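Local coordinates for CurF (Lyngbya majuscula, PDB 2Q35), which carries in its ECH2 domain a crotonase-family decarboxylase that takes part in beta-branching of a polyketide chain, at residues C89-I93 against L200-K204; L6-G12 against N45-V50; V13-K19 against V50-Y56; V115-S121 against F173-R178; L69-T73 against H226-F230. The protein carries 1 engineered substitution. The contacts are given in a common frame with arbitrary orientation. Residues are numbered along the deposited sequence.

Interaction 1: residues C89-I93 against L200-K204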
# COMPACT_ATOMS: atom_id res chain seq x y z
N CYS A 89 10.45 -13.15 -18.65
CA CYS A 89 10.90 -14.38 -17.97
C CYS A 89 9.71 -14.97 -17.20
O CYS A 89 9.06 -14.26 -16.43
CB CYS A 89 12.01 -14.01 -16.99
SG CYS A 89 12.61 -15.47 -16.06
N GLU A 90 9.43 -16.26 -17.42
CA GLU A 90 8.19 -16.85 -16.89
C GLU A 90 8.32 -17.45 -15.50
O GLU A 90 7.31 -17.82 -14.90
CB GLU A 90 7.61 -17.86 -17.87
CG GLU A 90 8.38 -19.17 -17.90
CD GLU A 90 7.85 -20.18 -18.91
OE1 GLU A 90 6.75 -19.98 -19.48
OE2 GLU A 90 8.55 -21.21 -19.11
N ILE A 91 9.55 -17.55 -15.02
CA ILE A 91 9.81 -18.05 -13.66
C ILE A 91 10.17 -16.90 -12.72
O ILE A 91 10.63 -15.86 -13.15
CB ILE A 91 10.88 -19.17 -13.62
CG1 ILE A 91 12.19 -18.72 -14.29
CG2 ILE A 91 10.31 -20.47 -14.27
CD1 ILE A 91 13.37 -19.64 -13.97
N PRO A 92 9.92 -17.09 -11.41
CA PRO A 92 10.21 -15.99 -10.46
C PRO A 92 11.68 -15.54 -10.46
O PRO A 92 12.60 -16.37 -10.60
CB PRO A 92 9.89 -16.59 -9.08
CG PRO A 92 9.30 -17.90 -9.30
CD PRO A 92 9.30 -18.26 -10.76
N ILE A 93 11.86 -14.23 -10.33
CA ILE A 93 13.17 -13.61 -10.27
C ILE A 93 13.33 -12.89 -8.93
O ILE A 93 12.43 -12.15 -8.51
CB ILE A 93 13.36 -12.59 -11.42
CG1 ILE A 93 13.19 -13.24 -12.79
CG2 ILE A 93 14.75 -11.86 -11.34
CD1 ILE A 93 13.12 -12.17 -13.91
N LEU A 200 4.64 -22.65 -10.10
CA LEU A 200 5.36 -21.36 -10.03
C LEU A 200 5.04 -20.48 -11.25
O LEU A 200 4.77 -19.28 -11.10
CB LEU A 200 6.86 -21.59 -9.91
CG LEU A 200 7.31 -22.18 -8.57
CD1 LEU A 200 8.80 -22.58 -8.71
CD2 LEU A 200 7.10 -21.20 -7.45
N VAL A 201 5.06 -21.08 -12.44
CA VAL A 201 4.82 -20.35 -13.68
C VAL A 201 3.38 -19.81 -13.70
O VAL A 201 3.15 -18.62 -13.98
CB VAL A 201 5.12 -21.24 -14.91
CG1 VAL A 201 4.64 -20.55 -16.20
CG2 VAL A 201 6.61 -21.56 -14.96
N ALA A 202 2.43 -20.66 -13.31
CA ALA A 202 1.00 -20.29 -13.29
C ALA A 202 0.73 -19.18 -12.28
O ALA A 202 0.03 -18.19 -12.57
CB ALA A 202 0.16 -21.49 -13.00
N LEU A 203 1.33 -19.31 -11.10
CA LEU A 203 1.14 -18.31 -10.07
C LEU A 203 1.72 -16.97 -10.50
O LEU A 203 1.08 -15.94 -10.33
CB LEU A 203 1.81 -18.77 -8.75
CG LEU A 203 1.64 -17.79 -7.59
CD1 LEU A 203 0.18 -17.60 -7.23
CD2 LEU A 203 2.45 -18.31 -6.34
N LYS A 204 2.94 -16.98 -11.03
CA LYS A 204 3.61 -15.73 -11.42
C LYS A 204 2.79 -15.02 -12.48
O LYS A 204 2.63 -13.78 -12.43
CB LYS A 204 5.04 -15.99 -11.92
CG LYS A 204 5.68 -14.72 -12.41
CD LYS A 204 7.12 -14.88 -12.79
CE LYS A 204 7.60 -13.66 -13.55
NZ LYS A 204 9.06 -13.45 -13.38
O HOH W 1 4.81 -17.04 -15.60

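Interaction 2: residues L6-G12 against N45-V50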
# COMPACT_ATOMS: atom_id res chain seq x y z
N LEU A 6 25.77 -17.15 -16.15
CA LEU A 6 24.74 -17.95 -15.51
C LEU A 6 25.39 -19.13 -14.80
O LEU A 6 26.21 -19.85 -15.40
CB LEU A 6 23.74 -18.44 -16.57
CG LEU A 6 22.70 -19.47 -16.16
CD1 LEU A 6 21.67 -18.85 -15.30
CD2 LEU A 6 22.03 -20.00 -17.42
N THR A 7 25.07 -19.28 -13.51
CA THR A 7 25.51 -20.44 -12.75
C THR A 7 24.34 -21.15 -12.06
O THR A 7 23.31 -20.52 -11.75
CB THR A 7 26.56 -20.06 -11.67
OG1 THR A 7 26.04 -18.98 -10.87
CG2 THR A 7 27.89 -19.64 -12.35
N GLU A 8 24.51 -22.45 -11.82
CA GLU A 8 23.50 -23.29 -11.16
C GLU A 8 23.77 -23.39 -9.68
O GLU A 8 24.90 -23.71 -9.26
CB GLU A 8 23.49 -24.69 -11.77
CG GLU A 8 22.86 -24.70 -13.18
CD GLU A 8 22.98 -26.05 -13.87
OE1 GLU A 8 23.64 -26.95 -13.30
OE2 GLU A 8 22.39 -26.19 -14.98
N LEU A 9 22.73 -23.16 -8.89
CA LEU A 9 22.84 -23.22 -7.43
C LEU A 9 22.21 -24.47 -6.82
O LEU A 9 22.38 -24.71 -5.60
CB LEU A 9 22.21 -21.97 -6.80
CG LEU A 9 22.78 -20.64 -7.29
CD1 LEU A 9 22.14 -19.51 -6.53
CD2 LEU A 9 24.30 -20.62 -7.23
N GLY A 10 21.53 -25.27 -7.65
CA GLY A 10 20.89 -26.50 -7.19
C GLY A 10 19.38 -26.36 -7.02
O GLY A 10 18.90 -25.27 -6.72
N ASN A 11 18.68 -27.49 -7.18
CA ASN A 11 17.22 -27.56 -6.99
C ASN A 11 16.46 -26.62 -7.90
O ASN A 11 15.33 -26.22 -7.58
CB ASN A 11 16.89 -27.27 -5.53
CG ASN A 11 17.68 -28.15 -4.59
OD1 ASN A 11 17.76 -29.37 -4.81
ND2 ASN A 11 18.29 -27.55 -3.56
N GLY A 12 17.07 -26.28 -9.03
CA GLY A 12 16.40 -25.41 -10.01
C GLY A 12 16.60 -23.92 -9.79
O GLY A 12 16.05 -23.10 -10.51
N ASN A 45 15.87 -24.08 -20.39
CA ASN A 45 16.10 -25.17 -19.46
C ASN A 45 14.90 -25.32 -18.54
O ASN A 45 14.72 -24.53 -17.61
CB ASN A 45 17.38 -24.97 -18.64
CG ASN A 45 17.80 -26.25 -17.91
OD1 ASN A 45 16.95 -27.11 -17.54
ND2 ASN A 45 19.11 -26.43 -17.74
N GLN A 46 14.09 -26.35 -18.82
CA GLN A 46 12.85 -26.64 -18.10
C GLN A 46 13.08 -26.98 -16.63
O GLN A 46 12.15 -26.96 -15.83
CB GLN A 46 12.14 -27.83 -18.76
CG GLN A 46 11.53 -27.49 -20.10
CD GLN A 46 10.25 -26.69 -19.95
OE1 GLN A 46 9.25 -27.18 -19.40
NE2 GLN A 46 10.27 -25.45 -20.43
N GLN A 47 14.31 -27.30 -16.29
CA GLN A 47 14.60 -27.65 -14.89
C GLN A 47 14.74 -26.42 -14.00
O GLN A 47 14.70 -26.55 -12.76
CB GLN A 47 15.86 -28.50 -14.82
CG GLN A 47 15.77 -29.79 -15.66
CD GLN A 47 14.66 -30.76 -15.20
OE1 GLN A 47 14.58 -31.12 -14.02
NE2 GLN A 47 13.82 -31.18 -16.14
N TYR A 48 14.94 -25.24 -14.61
CA TYR A 48 15.12 -24.03 -13.82
C TYR A 48 13.80 -23.49 -13.30
O TYR A 48 12.80 -23.45 -14.05
CB TYR A 48 15.87 -22.95 -14.60
CG TYR A 48 17.26 -23.33 -15.04
CD1 TYR A 48 17.94 -24.41 -14.46
CD2 TYR A 48 17.93 -22.56 -15.99
CE1 TYR A 48 19.27 -24.72 -14.86
CE2 TYR A 48 19.23 -22.85 -16.36
CZ TYR A 48 19.89 -23.93 -15.82
OH TYR A 48 21.18 -24.22 -16.21
N LYS A 49 13.81 -23.07 -12.03
CA LYS A 49 12.59 -22.64 -11.35
C LYS A 49 12.65 -21.22 -10.77
O LYS A 49 11.60 -20.59 -10.59
CB LYS A 49 12.22 -23.59 -10.18
CG LYS A 49 11.89 -25.00 -10.57
CD LYS A 49 11.56 -25.70 -9.27
CE LYS A 49 10.98 -27.06 -9.46
NZ LYS A 49 10.78 -27.66 -8.13
N VAL A 50 13.85 -20.76 -10.39
CA VAL A 50 14.02 -19.42 -9.76
C VAL A 50 15.30 -18.81 -10.30
O VAL A 50 16.32 -19.50 -10.39
CB VAL A 50 14.10 -19.49 -8.19
CG1 VAL A 50 14.22 -18.09 -7.59
CG2 VAL A 50 12.89 -20.20 -7.59
O HOH W 2 13.39 -28.14 -7.04

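Interaction 3: residues V13-K19 against V50-Y56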
# COMPACT_ATOMS: atom_id res chain seq x y z
N VAL A 13 17.40 -23.54 -8.79
CA VAL A 13 17.71 -22.12 -8.57
C VAL A 13 18.97 -21.79 -9.37
O VAL A 13 19.99 -22.53 -9.32
CB VAL A 13 17.95 -21.81 -7.05
CG1 VAL A 13 18.23 -20.35 -6.83
CG2 VAL A 13 16.73 -22.19 -6.25
N VAL A 14 18.93 -20.69 -10.11
CA VAL A 14 20.11 -20.26 -10.89
C VAL A 14 20.45 -18.81 -10.61
O VAL A 14 19.61 -18.05 -10.13
CB VAL A 14 19.95 -20.52 -12.42
CG1 VAL A 14 19.62 -21.97 -12.66
CG2 VAL A 14 18.91 -19.60 -13.00
N GLN A 15 21.69 -18.44 -10.87
CA GLN A 15 22.13 -17.09 -10.62
C GLN A 15 22.65 -16.47 -11.91
O GLN A 15 23.47 -17.07 -12.60
CB GLN A 15 23.22 -17.09 -9.52
CG GLN A 15 23.71 -15.69 -9.12
CD GLN A 15 24.77 -15.76 -8.02
OE1 GLN A 15 24.61 -16.51 -7.06
NE2 GLN A 15 25.88 -15.02 -8.18
N ILE A 16 22.16 -15.27 -12.23
CA ILE A 16 22.68 -14.48 -13.36
C ILE A 16 23.41 -13.30 -12.76
O ILE A 16 22.82 -12.49 -12.05
CB ILE A 16 21.54 -13.99 -14.27
CG1 ILE A 16 20.88 -15.20 -14.97
CG2 ILE A 16 22.08 -12.99 -15.31
CD1 ILE A 16 19.62 -14.87 -15.88
N THR A 17 24.71 -13.22 -13.04
CA THR A 17 25.59 -12.27 -12.39
C THR A 17 26.11 -11.31 -13.42
O THR A 17 26.75 -11.73 -14.38
CB THR A 17 26.80 -13.01 -11.74
OG1 THR A 17 26.29 -14.00 -10.84
CG2 THR A 17 27.69 -12.05 -10.96
N MET A 18 25.85 -10.03 -13.19
CA MET A 18 26.35 -8.95 -14.06
C MET A 18 27.69 -8.47 -13.56
O MET A 18 27.82 -8.06 -12.40
CB MET A 18 25.37 -7.76 -14.08
CG MET A 18 24.01 -8.08 -14.69
SD MET A 18 22.81 -6.75 -14.50
CE MET A 18 22.55 -6.72 -12.73
N LYS A 19 28.69 -8.48 -14.45
CA LYS A 19 30.03 -8.03 -14.07
C LYS A 19 30.69 -7.32 -15.26
O LYS A 19 31.65 -7.81 -15.84
CB LYS A 19 30.86 -9.20 -13.53
CG LYS A 19 32.22 -8.78 -12.94
CD LYS A 19 32.99 -9.99 -12.43
CE LYS A 19 34.30 -9.55 -11.80
NZ LYS A 19 35.05 -10.70 -11.24
N VAL A 50 13.85 -20.76 -10.39
CA VAL A 50 14.02 -19.42 -9.76
C VAL A 50 15.30 -18.81 -10.30
O VAL A 50 16.32 -19.50 -10.39
CB VAL A 50 14.10 -19.49 -8.19
CG1 VAL A 50 14.22 -18.09 -7.59
CG2 VAL A 50 12.89 -20.20 -7.59
N VAL A 51 15.25 -17.54 -10.70
CA VAL A 51 16.45 -16.82 -11.13
C VAL A 51 16.84 -15.80 -10.04
O VAL A 51 15.98 -15.06 -9.56
CB VAL A 51 16.16 -16.02 -12.40
CG1 VAL A 51 17.33 -15.09 -12.71
CG2 VAL A 51 15.88 -16.96 -13.57
N ILE A 52 18.11 -15.80 -9.63
CA ILE A 52 18.64 -14.75 -8.79
C ILE A 52 19.49 -13.84 -9.67
O ILE A 52 20.50 -14.29 -10.24
CB ILE A 52 19.48 -15.35 -7.63
CG1 ILE A 52 18.56 -16.24 -6.78
CG2 ILE A 52 20.10 -14.22 -6.75
CD1 ILE A 52 19.24 -16.92 -5.64
N LEU A 53 19.07 -12.59 -9.79
CA LEU A 53 19.83 -11.61 -10.58
C LEU A 53 20.67 -10.74 -9.65
O LEU A 53 20.16 -10.14 -8.72
CB LEU A 53 18.86 -10.72 -11.37
CG LEU A 53 19.45 -9.61 -12.24
CD1 LEU A 53 20.40 -10.12 -13.33
CD2 LEU A 53 18.31 -8.76 -12.87
N THR A 54 21.96 -10.63 -9.93
CA THR A 54 22.84 -9.90 -9.01
C THR A 54 23.96 -9.20 -9.79
O THR A 54 24.15 -9.45 -11.00
CB THR A 54 23.35 -10.82 -7.88
OG1 THR A 54 23.81 -10.03 -6.77
CG2 THR A 54 24.48 -11.75 -8.37
N GLY A 55 24.68 -8.33 -9.09
CA GLY A 55 25.84 -7.62 -9.64
C GLY A 55 27.19 -8.17 -9.19
O GLY A 55 27.33 -9.37 -8.89
N TYR A 56 28.17 -7.28 -9.11
CA TYR A 56 29.51 -7.62 -8.66
C TYR A 56 29.98 -6.46 -7.79
O TYR A 56 29.65 -5.28 -8.05
CB TYR A 56 30.45 -7.73 -9.87
CG TYR A 56 30.92 -6.37 -10.37
CD1 TYR A 56 30.15 -5.63 -11.26
CD2 TYR A 56 32.13 -5.83 -9.92
CE1 TYR A 56 30.56 -4.36 -11.70
CE2 TYR A 56 32.55 -4.57 -10.36
CZ TYR A 56 31.76 -3.85 -11.25
OH TYR A 56 32.19 -2.61 -11.69

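Interaction 4: residues V115-S121 against F173-R178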
# COMPACT_ATOMS: atom_id res chain seq x y z
N VAL A 115 12.93 -8.53 -4.16
CA VAL A 115 14.05 -7.60 -4.24
C VAL A 115 14.71 -7.60 -2.85
O VAL A 115 14.01 -7.61 -1.83
CB VAL A 115 13.61 -6.17 -4.59
CG1 VAL A 115 14.80 -5.25 -4.78
CG2 VAL A 115 12.73 -6.18 -5.89
N VAL A 116 16.04 -7.63 -2.85
CA VAL A 116 16.82 -7.52 -1.58
C VAL A 116 17.81 -6.37 -1.76
O VAL A 116 18.50 -6.27 -2.79
CB VAL A 116 17.61 -8.81 -1.26
CG1 VAL A 116 18.24 -8.69 0.16
CG2 VAL A 116 16.71 -10.04 -1.33
N PHE A 117 17.89 -5.49 -0.74
CA PHE A 117 18.71 -4.28 -0.82
C PHE A 117 19.86 -4.44 0.17
O PHE A 117 19.70 -5.18 1.15
CB PHE A 117 17.94 -3.04 -0.34
CG PHE A 117 16.89 -2.55 -1.30
CD1 PHE A 117 17.08 -1.36 -1.98
CD2 PHE A 117 15.69 -3.23 -1.42
CE1 PHE A 117 16.08 -0.87 -2.88
CE2 PHE A 117 14.71 -2.76 -2.30
CZ PHE A 117 14.91 -1.58 -3.02
N SER A 118 20.98 -3.78 -0.12
CA SER A 118 22.15 -3.69 0.80
C SER A 118 22.02 -2.47 1.69
O SER A 118 21.75 -1.35 1.23
CB SER A 118 23.43 -3.58 -0.04
OG SER A 118 24.51 -3.00 0.70
N GLN A 119 22.31 -2.64 2.99
CA GLN A 119 22.26 -1.56 3.94
C GLN A 119 23.20 -0.42 3.59
O GLN A 119 22.87 0.74 3.80
CB GLN A 119 22.64 -2.06 5.33
CG GLN A 119 21.62 -2.93 6.02
CD GLN A 119 22.18 -3.61 7.30
OE1 GLN A 119 21.47 -4.36 7.98
NE2 GLN A 119 23.45 -3.36 7.60
N GLU A 120 24.37 -0.76 3.07
CA GLU A 120 25.47 0.20 2.87
C GLU A 120 25.44 0.90 1.52
O GLU A 120 26.08 1.94 1.33
CB GLU A 120 26.82 -0.50 3.04
CG GLU A 120 27.11 -1.07 4.44
CD GLU A 120 26.49 -2.45 4.68
OE1 GLU A 120 25.85 -3.01 3.75
OE2 GLU A 120 26.66 -2.97 5.81
N SER A 121 24.71 0.32 0.57
CA SER A 121 24.73 0.81 -0.81
C SER A 121 23.72 1.91 -1.00
O SER A 121 22.85 2.13 -0.15
CB SER A 121 24.48 -0.35 -1.76
OG SER A 121 25.49 -1.33 -1.58
N PHE A 173 10.76 -4.08 1.58
CA PHE A 173 11.64 -5.14 1.09
C PHE A 173 12.70 -5.38 2.14
O PHE A 173 12.96 -4.48 2.94
CB PHE A 173 12.34 -4.73 -0.20
CG PHE A 173 11.46 -4.74 -1.41
CD1 PHE A 173 11.04 -5.94 -1.96
CD2 PHE A 173 11.07 -3.56 -2.01
CE1 PHE A 173 10.24 -5.98 -3.09
CE2 PHE A 173 10.27 -3.58 -3.15
CZ PHE A 173 9.86 -4.79 -3.69
N PRO A 174 13.33 -6.57 2.15
CA PRO A 174 14.41 -6.77 3.13
C PRO A 174 15.64 -5.94 2.77
O PRO A 174 15.98 -5.78 1.59
CB PRO A 174 14.75 -8.26 3.05
CG PRO A 174 13.96 -8.82 1.92
CD PRO A 174 13.07 -7.77 1.32
N VAL A 175 16.28 -5.41 3.81
CA VAL A 175 17.50 -4.64 3.63
C VAL A 175 18.48 -5.25 4.62
O VAL A 175 18.24 -5.19 5.83
CB VAL A 175 17.30 -3.15 3.96
CG1 VAL A 175 18.56 -2.37 3.60
CG2 VAL A 175 16.09 -2.56 3.20
N VAL A 176 19.56 -5.81 4.10
CA VAL A 176 20.55 -6.51 4.93
C VAL A 176 21.96 -6.08 4.59
O VAL A 176 22.19 -5.38 3.61
CB VAL A 176 20.41 -8.07 4.87
CG1 VAL A 176 18.98 -8.51 5.25
CG2 VAL A 176 20.76 -8.64 3.47
N SER A 177 22.93 -6.45 5.43
CA SER A 177 24.29 -6.02 5.17
C SER A 177 24.74 -6.55 3.83
O SER A 177 24.35 -7.66 3.42
CB SER A 177 25.24 -6.54 6.25
OG SER A 177 24.72 -6.27 7.54
N ARG A 178 25.58 -5.77 3.15
CA ARG A 178 26.05 -6.11 1.81
C ARG A 178 26.53 -7.55 1.70
O ARG A 178 26.16 -8.24 0.75
CB ARG A 178 27.14 -5.11 1.39
CG ARG A 178 28.18 -5.67 0.42
CD ARG A 178 28.11 -5.08 -0.99
NE ARG A 178 28.20 -3.62 -1.07
CZ ARG A 178 28.96 -2.84 -0.29
NH1 ARG A 178 29.72 -3.36 0.66
NH2 ARG A 178 28.96 -1.52 -0.46
O HOH W 3 18.71 -6.44 8.47
O HOH W 4 27.93 -0.83 -2.69

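Interaction 5: residues L69-T73 against H226-F230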
# COMPACT_ATOMS: atom_id res chain seq x y z
N LEU A 69 23.74 9.80 -21.87
CA LEU A 69 22.80 10.93 -21.75
C LEU A 69 23.25 12.15 -22.53
O LEU A 69 22.42 12.83 -23.15
CB LEU A 69 22.55 11.29 -20.28
CG LEU A 69 21.88 10.21 -19.43
CD1 LEU A 69 21.72 10.73 -18.02
CD2 LEU A 69 20.52 9.83 -20.01
N ILE A 70 24.56 12.44 -22.51
CA ILE A 70 25.11 13.53 -23.30
C ILE A 70 24.89 13.27 -24.80
O ILE A 70 24.50 14.17 -25.54
CB ILE A 70 26.60 13.81 -22.96
CG1 ILE A 70 26.75 14.33 -21.52
CG2 ILE A 70 27.22 14.80 -23.97
CD1 ILE A 70 26.18 15.76 -21.28
N ARG A 71 25.13 12.03 -25.23
CA ARG A 71 24.86 11.64 -26.62
C ARG A 71 23.39 11.86 -26.97
O ARG A 71 23.06 12.39 -28.03
CB ARG A 71 25.25 10.17 -26.86
CG ARG A 71 26.76 9.94 -26.91
CD ARG A 71 27.10 8.49 -26.59
NE ARG A 71 26.88 7.61 -27.73
CZ ARG A 71 26.71 6.29 -27.64
NH1 ARG A 71 26.70 5.69 -26.45
NH2 ARG A 71 26.53 5.56 -28.74
N LYS A 72 22.50 11.50 -26.04
CA LYS A 72 21.07 11.70 -26.23
C LYS A 72 20.67 13.17 -26.39
O LYS A 72 19.73 13.46 -27.13
CB LYS A 72 20.27 11.04 -25.10
CG LYS A 72 18.82 10.72 -25.49
CD LYS A 72 18.19 9.66 -24.58
CE LYS A 72 17.62 10.27 -23.30
NZ LYS A 72 16.40 11.06 -23.58
N THR A 73 21.36 14.11 -25.71
CA THR A 73 21.01 15.54 -25.83
C THR A 73 21.23 16.04 -27.25
O THR A 73 20.59 17.00 -27.70
CB THR A 73 21.79 16.46 -24.84
OG1 THR A 73 23.19 16.45 -25.14
CG2 THR A 73 21.56 16.05 -23.39
N HIS A 226 8.93 12.55 -20.93
CA HIS A 226 10.39 12.58 -20.91
C HIS A 226 10.95 13.29 -22.11
O HIS A 226 11.87 14.10 -21.98
CB HIS A 226 10.96 11.17 -20.80
CG HIS A 226 12.45 11.12 -20.93
ND1 HIS A 226 13.29 11.25 -19.84
CD2 HIS A 226 13.24 10.92 -22.01
CE1 HIS A 226 14.55 11.17 -20.25
NE2 HIS A 226 14.54 10.97 -21.56
N GLN A 227 10.40 13.03 -23.28
CA GLN A 227 10.89 13.69 -24.48
C GLN A 227 10.77 15.21 -24.40
O GLN A 227 11.62 15.92 -24.93
CB GLN A 227 10.20 13.12 -25.71
CG GLN A 227 10.66 11.69 -26.03
CD GLN A 227 12.12 11.63 -26.47
OE1 GLN A 227 12.98 11.11 -25.76
NE2 GLN A 227 12.40 12.18 -27.65
N VAL A 228 9.73 15.72 -23.73
CA VAL A 228 9.57 17.16 -23.60
C VAL A 228 10.57 17.71 -22.57
O VAL A 228 11.26 18.69 -22.83
CB VAL A 228 8.14 17.54 -23.18
CG1 VAL A 228 8.02 19.03 -22.88
CG2 VAL A 228 7.19 17.16 -24.28
N THR A 229 10.61 17.07 -21.40
CA THR A 229 11.41 17.64 -20.30
C THR A 229 12.92 17.44 -20.47
O THR A 229 13.72 18.24 -19.93
CB THR A 229 10.96 17.12 -18.92
OG1 THR A 229 11.19 15.71 -18.83
CG2 THR A 229 9.49 17.42 -18.68
N PHE A 230 13.31 16.39 -21.18
CA PHE A 230 14.73 16.12 -21.47
C PHE A 230 15.27 17.12 -22.47
O PHE A 230 16.44 17.56 -22.38
CB PHE A 230 14.94 14.69 -21.98
CG PHE A 230 16.38 14.33 -22.22
CD1 PHE A 230 17.16 13.81 -21.19
CD2 PHE A 230 16.94 14.48 -23.47
CE1 PHE A 230 18.50 13.47 -21.41
CE2 PHE A 230 18.28 14.15 -23.72
CZ PHE A 230 19.05 13.64 -22.68

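Interaction 1: residues C89-I93 against L200-K204
This is a largely buried loop-on-helix contact: residues 89-93, which lead from helix 83-87 into strand 93-97, lie against an early part of the long helix 197-230. Lys204 dominates it. Its side chain, extended in all four torsions, reaches from the helix across to the loop and ends among backbone carbonyls, with NZ donating to Ile91 O at 2.9 Å and more weakly to Cys89 O at 3.2 Å. On the way Lys204 CD passes 3.8 Å from Pro92 N. Apolar packing continues toward the start of the helix segment, where Ile91 CG2 meets Val201 CG2 at 3.9 Å and Pro92 CD rests 4.2 Å from Leu200 CB. A water bridges the backbones, donating to Glu90 O (2.7 Å) and Val201 O (2.8 Å). Tyr156 of the second subunit packs on Pro92 and Lys204, placing the contact at the subunit boundary. Lys204 also forms a salt bridge with Asp113, whose carboxylate accepts from Ile93 N as well. The buried ammonium is therefore charge-balanced and hydrogen-bonded, tying helix to strand 93-97.

Interaction 2: residues L6-G12 against N45-V50
Backbone hydrogen bonds hold the centre of this contact between the first beta hairpin and the turn ahead of strand 50-54. Gly12 O accepts from two consecutive amides, Lys49 N at 2.7 Å and Val50 N at 3.2 Å, while Tyr48 CA makes a CA-H...O contact with the same Gly12 O at 3.6 Å. The fit is close: Gly12 CA lies 3.4 Å from Gln47 O, and a beta carbon here would clash with that oxygen. Residues 45-48 form a type I turn, closed by Tyr48 N to Asn45 O at 3.1 Å and reinforced by an Asx turn in which Asn45 OD1 accepts from Gln47 N at 2.9 Å. Among side chains, the short bond from Tyr48 OH to Glu8 OE2 (2.6 Å) joins turn to strand, and Leu6 CD2 packs against Tyr48 CE2 at 4.1 Å. A water links Asn11 O (2.8 Å) to Lys49 NZ (2.9 Å), an ammonium that also donates to the carbonyls of Ser195 and Ala193. Leu6 continues onto helix 29-44 through Cys38, Val41 and Val42. Asn11 bonds Gln190 of helix 178-192, and Tyr48 packs on Val14 of strand 13-18.

Interaction 3: residues V13-K19 against V50-Y56
Two parallel strands, 13-18 and 50-54, lie side by side in residue-for-residue register, their axes 4.6 Å apart at closest approach and inclined by 23°. On the face bearing Val14, Ile16, Val51 and Leu53, side chains interdigitate along the strands: Val51 is flanked by Val14 (CG2 to CG2, 4.1 Å) and by Ile16, whose CD1 reaches Val51 CG1 at 3.9 Å. Leu53 CD1 then fills the hollow between Ile16 CG2 (3.9 Å) and Met18 CE (4.1 Å). On the other face Val13 CG1 abuts Ile52 CD1 at 3.8 Å, and Gln15 lies over Thr54, NE2 to CG2 3.6 Å. Five backbone hydrogen bonds of 2.8 to 2.9 Å, from Val14 N to Val50 O through Met18 N to Thr54 O, fix this register. Beyond the strands Lys19 CG packs on Tyr56 CB at 3.7 Å. The pair belongs to a beta-alpha-beta crossover whose helix, 29-44, covers the face of Ile16 and Val51; helix 178-192 covers that of Gln15 and Ile52, and strand 4-10 flanks strand 13-18.

Interaction 4: residues V115-S121 against F173-R178
At the apolar centre, Val115 CB sits over the face of the Phe173 ring, 3.9 Å from its centroid in a CH-pi contact. Phe117 joins in, its CE2 3.7 Å from Phe173 CB and its CB 4.0 Å from Val175 CG2. On the opposite face Val116 CG1 touches Val176 CG2 at 4.2 Å, and both side chains meet Val181 of helix 178-192. Between the two faces runs a short parallel pairing: Phe117 N donates to Pro174 O (3.0 Å), Val176 N to Phe117 O (3.0 Å) and Gln119 N to Val176 O (2.8 Å). At the polar rim Glu120 OE1 accepts from Arg178 N at 2.8 Å, and a water spans Ser121 OG (2.7 Å) and Arg178 NH2 (2.6 Å). An ST turn, with Glu120 N donating to Ser118 OG at 3.3 Å, helps bend the chain toward strand 122-124. Strand 175-176 thus forms one margin of the chain's larger sheet, while strand 114-118 passes through a tight turn into its smaller one, an arrangement of two sheets that belongs to the crotonase fold.

Interaction 5: residues L69-T73 against H226-F230
The two helical segments are perpendicular, at 90°, and their axes come no closer than 12.5 Å, so long side chains must span the gap; even the nearest CA atoms, of Thr73 and Phe230, are 7.7 Å apart. Lys72 and Phe230 supply most of the bridge. Lys72 NZ lies 3.4 Å from the centroid of the Phe230 ring and nearly on its normal, a cation-pi interaction, and Lys72 CE adds a CH-pi contact 3.8 Å from the same centroid. Thr73 CG2 approaches Phe230 CZ at 3.6 Å, and Leu69 O meets the ring's edge at the same CZ, 3.5 Å away. Phe132 stacks edge-to-face with Phe230, while Ile239 of helix 235-240 packs on Leu69, Thr73 and Phe230. Lys72 NZ also donates to His226 NE2 at 2.7 Å. Since His226 ND1 hydrogen-bonds the carbonyl of Thr133, the imidazole is best read as neutral, protonated on ND1 and accepting through NE2. The lysine charge, probably retained, is thus shared between an aromatic face and a neutral histidine.

How the interactions relate
Interactions 1, 2 and 3 form one continuous cluster. Interactions 2 and 3 share Val50 and are joined in the hairpin by Thr7 O and Gln15 N, 2.8 Å apart; interaction 1 attaches through Pro92 O to Val51 N, at 2.9 Å. Interaction 4 extends the same sheet on its far side, its nearest atoms about 7 Å from interaction 3. Interaction 5 stands apart, its centre about 31 Å from those of interactions 3 and 4, but helix 197-230 connects it to interaction 1 over about 35 Å between centres. That helix also meets neighbouring subunits near both contacts. A glycerol, probably from crystallisation, lies about 3 Å from the side chain of His226 and may mark a pocket beside interaction 5.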